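Local coordinates for protein dimethylsulfoniopropionate lyase (Roseovarius nubinhibens, PDB 4B29) that probably cleaves dimethylsulfoniopropionate to release dimethyl sulfide, at a zinc-binding, cupin-type site in a beta-barrel, at residues F118-P123 / L132-G137; P152-S157 / T200-R205. All blocks are in the same frame, centred on the assembly; numbering follows the deposited sequence.

Interaction 1. Residues F118-P123 / L132-G137. With EDO (1,2-ethanediol), chain F.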
loop_
_atom_site.group_PDB
_atom_site.type_symbol
_atom_site.label_atom_id
_atom_site.label_comp_id
_atom_site.label_asym_id
_atom_site.label_seq_id
_atom_site.Cartn_x
_atom_site.Cartn_y
_atom_site.Cartn_z
ATOM N N PHE A 118 -3.969 0.435 -4.696
ATOM C CA PHE A 118 -5.132 -0.402 -4.940
ATOM C C PHE A 118 -5.458 -1.174 -3.669
ATOM O O PHE A 118 -4.637 -1.265 -2.735
ATOM C CB PHE A 118 -4.904 -1.348 -6.129
ATOM C CG PHE A 118 -3.843 -2.428 -5.918
ATOM C CD1 PHE A 118 -4.145 -3.694 -5.376
ATOM C CD2 PHE A 118 -2.529 -2.182 -6.311
ATOM C CE1 PHE A 118 -3.144 -4.706 -5.256
ATOM C CE2 PHE A 118 -1.544 -3.188 -6.207
ATOM C CZ PHE A 118 -1.814 -4.434 -5.654
ATOM N N GLU A 119 -6.658 -1.762 -3.631
ATOM C CA GLU A 119 -7.070 -2.519 -2.435
ATOM C C GLU A 119 -6.991 -3.995 -2.775
ATOM O O GLU A 119 -7.735 -4.491 -3.634
ATOM C CB GLU A 119 -8.513 -2.113 -2.060
ATOM C CG GLU A 119 -9.031 -2.753 -0.748
ATOM C CD GLU A 119 -10.442 -2.239 -0.397
ATOM O OE1 GLU A 119 -10.947 -1.271 -1.015
ATOM O OE2 GLU A 119 -11.131 -2.985 0.315
ATOM N N LEU A 120 -6.051 -4.696 -2.159
ATOM C CA LEU A 120 -5.893 -6.102 -2.450
ATOM C C LEU A 120 -7.003 -6.910 -1.807
ATOM O O LEU A 120 -7.582 -7.823 -2.436
ATOM C CB LEU A 120 -4.529 -6.562 -1.903
ATOM C CG LEU A 120 -4.246 -8.059 -1.969
ATOM C CD1 LEU A 120 -4.411 -8.593 -3.478
ATOM C CD2 LEU A 120 -2.845 -8.364 -1.389
ATOM N N ALA A 121 -7.276 -6.620 -0.537
ATOM C CA ALA A 121 -8.289 -7.411 0.214
ATOM C C ALA A 121 -9.055 -6.437 1.074
ATOM O O ALA A 121 -8.494 -5.485 1.644
ATOM C CB ALA A 121 -7.667 -8.489 1.087
ATOM N N GLY A 122 -10.371 -6.656 1.174
ATOM C CA GLY A 122 -11.140 -5.815 2.062
ATOM C C GLY A 122 -12.552 -5.667 1.499
ATOM O O GLY A 122 -12.949 -6.408 0.556
ATOM N N PRO A 123 -13.303 -4.700 2.009
ATOM C CA PRO A 123 -14.711 -4.593 1.585
ATOM C C PRO A 123 -14.822 -4.399 0.067
ATOM O O PRO A 123 -15.736 -4.948 -0.553
ATOM C CB PRO A 123 -15.193 -3.340 2.322
ATOM C CG PRO A 123 -14.407 -3.445 3.675
ATOM C CD PRO A 123 -13.025 -3.910 3.241
ATOM N N LEU A 132 -10.595 -7.405 7.528
ATOM C CA LEU A 132 -9.337 -6.672 7.415
ATOM C C LEU A 132 -9.413 -5.851 6.140
ATOM O O LEU A 132 -10.281 -6.107 5.300
ATOM C CB LEU A 132 -8.233 -7.708 7.261
ATOM C CG LEU A 132 -6.785 -7.176 7.319
ATOM C CD1 LEU A 132 -6.561 -6.125 8.508
ATOM C CD2 LEU A 132 -5.887 -8.413 7.410
ATOM N N ARG A 133 -8.529 -4.863 6.013
ATOM C CA ARG A 133 -8.359 -4.218 4.726
ATOM C C ARG A 133 -6.854 -4.153 4.463
ATOM O O ARG A 133 -6.078 -3.817 5.382
ATOM C CB ARG A 133 -8.985 -2.842 4.783
ATOM C CG ARG A 133 -8.869 -2.052 3.548
ATOM C CD ARG A 133 -9.614 -0.716 3.761
ATOM N NE ARG A 133 -9.822 -0.006 2.508
ATOM C CZ ARG A 133 -9.325 1.183 2.195
ATOM N NH1 ARG A 133 -8.500 1.829 3.007
ATOM N NH2 ARG A 133 -9.635 1.720 1.044
ATOM N N VAL A 134 -6.475 -4.525 3.243
ATOM C CA VAL A 134 -5.056 -4.569 2.846
ATOM C C VAL A 134 -4.951 -3.732 1.576
ATOM O O VAL A 134 -5.577 -4.038 0.560
ATOM C CB VAL A 134 -4.616 -5.998 2.517
ATOM C CG1 VAL A 134 -3.116 -5.966 2.094
ATOM C CG2 VAL A 134 -4.771 -6.921 3.692
ATOM N N THR A 135 -4.145 -2.669 1.618
ATOM C CA THR A 135 -3.932 -1.845 0.432
ATOM C C THR A 135 -2.449 -1.832 0.058
ATOM O O THR A 135 -1.591 -2.201 0.860
ATOM C CB THR A 135 -4.409 -0.391 0.558
ATOM O OG1 THR A 135 -3.703 0.261 1.638
ATOM C CG2 THR A 135 -5.909 -0.354 0.831
ATOM N N VAL A 136 -2.191 -1.423 -1.175
ATOM C CA VAL A 136 -0.803 -1.370 -1.685
ATOM C C VAL A 136 -0.614 -0.001 -2.321
ATOM O O VAL A 136 -1.502 0.483 -3.043
ATOM C CB VAL A 136 -0.590 -2.493 -2.783
ATOM C CG1 VAL A 136 0.744 -2.216 -3.586
ATOM C CG2 VAL A 136 -0.547 -3.862 -2.128
ATOM N N GLY A 137 0.544 0.659 -2.087
ATOM C CA GLY A 137 0.786 1.965 -2.707
ATOM C C GLY A 137 2.172 1.930 -3.366
ATOM O O GLY A 137 3.055 1.141 -2.934
HETATM C C1 EDO F . -0.911 2.311 1.134
HETATM O O1 EDO F . 0.417 2.829 1.031
HETATM C C2 EDO F . -1.757 3.114 0.184
HETATM O O2 EDO F . -3.078 2.709 0.483
HETATM O O HOH W 1 -12.675 -0.758 1.582
#

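Interaction 2. Residues P152-S157 / T200-R205. With ZN (zinc ion), chain J; PO4 (phosphate ion), chain B; EDO (1,2-ethanediol), chain F.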
loop_
_atom_site.group_PDB
_atom_site.type_symbol
_atom_site.label_atom_id
_atom_site.label_comp_id
_atom_site.label_asym_id
_atom_site.label_seq_id
_atom_site.Cartn_x
_atom_site.Cartn_y
_atom_site.Cartn_z
ATOM N N PRO A 152 -9.567 5.481 10.591
ATOM C CA PRO A 152 -9.084 4.127 10.889
ATOM C C PRO A 152 -7.578 4.114 11.168
ATOM O O PRO A 152 -6.839 4.994 10.676
ATOM C CB PRO A 152 -9.366 3.339 9.574
ATOM C CG PRO A 152 -9.617 4.382 8.491
ATOM C CD PRO A 152 -10.260 5.549 9.284
ATOM N N GLU A 153 -7.197 3.189 12.011
ATOM C CA GLU A 153 -5.739 2.920 12.239
ATOM C C GLU A 153 -5.147 2.228 11.035
ATOM O O GLU A 153 -5.846 1.524 10.292
ATOM C CB GLU A 153 -5.598 1.999 13.423
ATOM C CG GLU A 153 -6.030 2.709 14.767
ATOM C CD GLU A 153 -5.949 1.786 15.919
ATOM O OE1 GLU A 153 -5.458 0.641 15.753
ATOM O OE2 GLU A 153 -6.319 2.138 17.072
ATOM N N GLU A 154 -3.830 2.360 10.866
ATOM C CA GLU A 154 -3.190 1.765 9.697
ATOM C C GLU A 154 -1.818 1.289 10.134
ATOM O O GLU A 154 -1.214 1.862 11.038
ATOM C CB GLU A 154 -3.098 2.910 8.691
ATOM C CG GLU A 154 -2.067 2.904 7.749
ATOM C CD GLU A 154 -2.231 4.023 6.749
ATOM O OE1 GLU A 154 -1.923 5.195 7.042
ATOM O OE2 GLU A 154 -2.578 3.729 5.614
ATOM N N LEU A 155 -1.346 0.217 9.517
ATOM C CA LEU A 155 0.013 -0.321 9.799
ATOM C C LEU A 155 0.690 -0.464 8.441
ATOM O O LEU A 155 0.330 -1.340 7.634
ATOM C CB LEU A 155 -0.081 -1.670 10.520
ATOM C CG LEU A 155 1.292 -2.302 10.849
ATOM C CD1 LEU A 155 2.150 -1.385 11.751
ATOM C CD2 LEU A 155 1.080 -3.673 11.505
ATOM N N TYR A 156 1.661 0.421 8.169
ATOM C CA TYR A 156 2.431 0.322 6.939
ATOM C C TYR A 156 3.493 -0.771 7.046
ATOM O O TYR A 156 4.046 -1.022 8.118
ATOM C CB TYR A 156 3.237 1.646 6.728
ATOM C CG TYR A 156 2.624 2.550 5.724
ATOM C CD1 TYR A 156 1.531 3.366 6.092
ATOM C CD2 TYR A 156 3.066 2.590 4.414
ATOM C CE1 TYR A 156 0.955 4.250 5.143
ATOM C CE2 TYR A 156 2.511 3.439 3.482
ATOM C CZ TYR A 156 1.422 4.233 3.838
ATOM O OH TYR A 156 0.888 5.088 2.908
ATOM N N SER A 157 3.788 -1.408 5.893
ATOM C CA SER A 157 5.071 -2.141 5.732
ATOM C C SER A 157 5.671 -1.663 4.433
ATOM O O SER A 157 4.956 -1.272 3.495
ATOM C CB SER A 157 4.918 -3.687 5.734
ATOM O OG SER A 157 4.289 -4.145 4.521
ATOM N N THR A 200 4.580 -0.231 -1.013
ATOM C CA THR A 200 4.155 -0.528 0.377
ATOM C C THR A 200 2.974 -1.484 0.369
ATOM O O THR A 200 2.240 -1.567 -0.640
ATOM C CB THR A 200 3.680 0.744 1.104
ATOM O OG1 THR A 200 2.623 1.348 0.344
ATOM C CG2 THR A 200 4.891 1.787 1.199
ATOM N N LEU A 201 2.803 -2.177 1.489
ATOM C CA LEU A 201 1.615 -3.026 1.675
ATOM C C LEU A 201 1.132 -2.694 3.096
ATOM O O LEU A 201 1.924 -2.722 4.063
ATOM C CB LEU A 201 1.965 -4.515 1.473
ATOM C CG LEU A 201 0.679 -5.371 1.554
ATOM C CD1 LEU A 201 0.730 -6.554 0.550
ATOM C CD2 LEU A 201 0.546 -5.886 2.985
ATOM N N VAL A 202 -0.151 -2.349 3.220
ATOM C CA VAL A 202 -0.614 -1.646 4.437
ATOM C C VAL A 202 -1.874 -2.336 4.958
ATOM O O VAL A 202 -2.734 -2.714 4.168
ATOM C CB VAL A 202 -0.960 -0.205 4.050
ATOM C CG1 VAL A 202 -1.556 0.590 5.229
ATOM C CG2 VAL A 202 0.316 0.492 3.494
ATOM N N LEU A 203 -1.943 -2.508 6.264
ATOM C CA LEU A 203 -3.183 -3.025 6.888
ATOM C C LEU A 203 -3.960 -1.875 7.544
ATOM O O LEU A 203 -3.373 -0.855 8.022
ATOM C CB LEU A 203 -2.855 -3.993 8.022
ATOM C CG LEU A 203 -1.881 -5.171 7.720
ATOM C CD1 LEU A 203 -1.776 -6.095 8.893
ATOM C CD2 LEU A 203 -2.387 -5.942 6.459
ATOM N N TRP A 204 -5.293 -2.073 7.641
ATOM C CA TRP A 204 -6.144 -1.046 8.275
ATOM C C TRP A 204 -7.094 -1.733 9.228
ATOM O O TRP A 204 -7.501 -2.893 8.980
ATOM C CB TRP A 204 -7.043 -0.355 7.219
ATOM C CG TRP A 204 -6.364 0.256 6.034
ATOM C CD1 TRP A 204 -5.609 -0.387 5.022
ATOM C CD2 TRP A 204 -6.258 1.641 5.775
ATOM N NE1 TRP A 204 -5.159 0.552 4.130
ATOM C CE2 TRP A 204 -5.540 1.799 4.567
ATOM C CE3 TRP A 204 -6.749 2.781 6.430
ATOM C CZ2 TRP A 204 -5.266 3.063 4.004
ATOM C CZ3 TRP A 204 -6.480 4.068 5.846
ATOM C CH2 TRP A 204 -5.773 4.179 4.651
ATOM N N ARG A 205 -7.406 -1.055 10.330
ATOM C CA ARG A 205 -8.398 -1.599 11.254
ATOM C C ARG A 205 -9.101 -0.498 12.033
ATOM O O ARG A 205 -8.686 0.683 12.005
ATOM C CB ARG A 205 -7.769 -2.587 12.245
ATOM C CG ARG A 205 -7.021 -1.825 13.376
ATOM C CD ARG A 205 -6.204 -2.828 14.212
ATOM N NE ARG A 205 -5.565 -2.073 15.332
ATOM C CZ ARG A 205 -4.865 -2.643 16.301
ATOM N NH1 ARG A 205 -4.616 -3.966 16.314
ATOM N NH2 ARG A 205 -4.369 -1.867 17.293
HETATM ZN ZN ZN J . -2.807 6.755 6.196
HETATM P P PO4 B . -2.278 6.434 3.316
HETATM O O1 PO4 B . -2.618 6.990 1.965
HETATM O O2 PO4 B . -2.391 4.899 3.225
HETATM O O3 PO4 B . -0.880 6.823 3.778
HETATM O O4 PO4 B . -3.221 6.907 4.373
HETATM C C1 EDO F . -0.911 2.311 1.134
HETATM O O1 EDO F . 0.417 2.829 1.031
HETATM C C2 EDO F . -1.757 3.114 0.184
HETATM O O2 EDO F . -3.078 2.709 0.483
HETATM O O HOH W 2 -5.988 0.248 18.928
#

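Interaction 1. Residues F118-P123 / L132-G137
A classic beta bulge interrupts the antiparallel pairing of F118-P123 with L132-G137, segments lying on the neighbouring strands 115-122 and 133-139 in the larger sheet of the cupin barrel: L120 and A121 both face V134. V134 O accepts from both amides. L120 N lies 2.8 Å from V134 O but on a bent N-H line, whereas A121 N, 3.3 Å from V134 O, comes in almost straight at 169° and in the carbonyl plane, on a lone pair. V134 N answers with a bond to A121 O. Ahead of the bulge, F118 and V136 form a regular hydrogen-bonded pair through both their amides, and E119 and T135 form the non-hydrogen-bonded pair that follows.

One face of the sheet is apolar. The F118 ring, carried over its neighbour by a chi1 of 67°, lies side by side with V136 and receives its CB over one face, a CH-pi contact 3.9 Å from the ring centroid. V136 CG1 reaches F118 CE2 at 3.6 Å. A121 CB rests on the V134 side chain, and helix 24-41 covers F118 and L120 from outside the pair.

The other face is polar and turns toward the zinc pocket. The E119 carboxylate, whose main partners are R99 and S124, crosses the extended R133 at about a right angle, its plane turned 71° from the guanidinium. Their salt bridge is long, while R133 pairs more firmly with D212. A water links E119 OE2 and R133 NE weakly. T135 CG2 sits over the centre of one guanidinium face, and beside it T135 OG1, which also meets W204 NE1, hydrogen-bonds O2 of the bound ethanediol at 2.8 Å.

Interaction 2. Residues P152-S157 / T200-R205
Five antiparallel pairs, from E153-R205 to S157-L201, join P152-S157 to T200-R205, and the packing is tight on the pocket face formed by E154, Y156, V202 and W204. V202 CG2 sits over the centre of the Y156 ring, 3.6 Å from its centroid. T200 CG2 meets the edge of that ring. V202 CG1 presses on E154 CG, and E154 OE2 lies over one face of the W204 indole, 3.2 Å from W204 CZ2. The extended E154 chain brings OE1 to the zinc ion at 2.0 Å; H183 also bonds this oxygen, which probably helps fix the carboxylate. Y156 OH donates to phosphate O3 at 2.6 Å. On the opposite face, S157 OG, with chi1 71°, turns back to L201 O at 2.8 Å, so that this carbonyl accepts from both the amide and the hydroxyl of S157.

The partly exposed E153-R205 end faces solvent more. Its firm element is the salt bridge from R205 NE to E153 OE1, 2.7 Å and nearly in the guanidinium plane; the bonds E153 N to R205 O and R205 NH2 to E153 OE1 are weak, and a water donates to E153 OE2 but is held only weakly by R205 NH2. H150 and H189 join E154 on the zinc, with phosphate O4: a metal site inside a beta-barrel, as in cupins.

How the interactions relate
Following the chain from the N terminus, interaction 1 closes a short connection: only eight residues separate 118-123 from 132-137. Interaction 2 opens later and closes a far longer excursion, 42 residues that include strands 163-167, 173-175, 180-183 and 189-192 and bring in the zinc ligand H189. The two loops run in series, neither nested nor crossed. They become one sheet because strand 198-205 returns to lie between strands 133-139 and 153-159: T135 O meets V202 N and G137 O meets T200 N, each at 2.8 Å in probable hydrogen bonds. A single ethanediol touches both contacts, linking T135 to T200 beside the pocket.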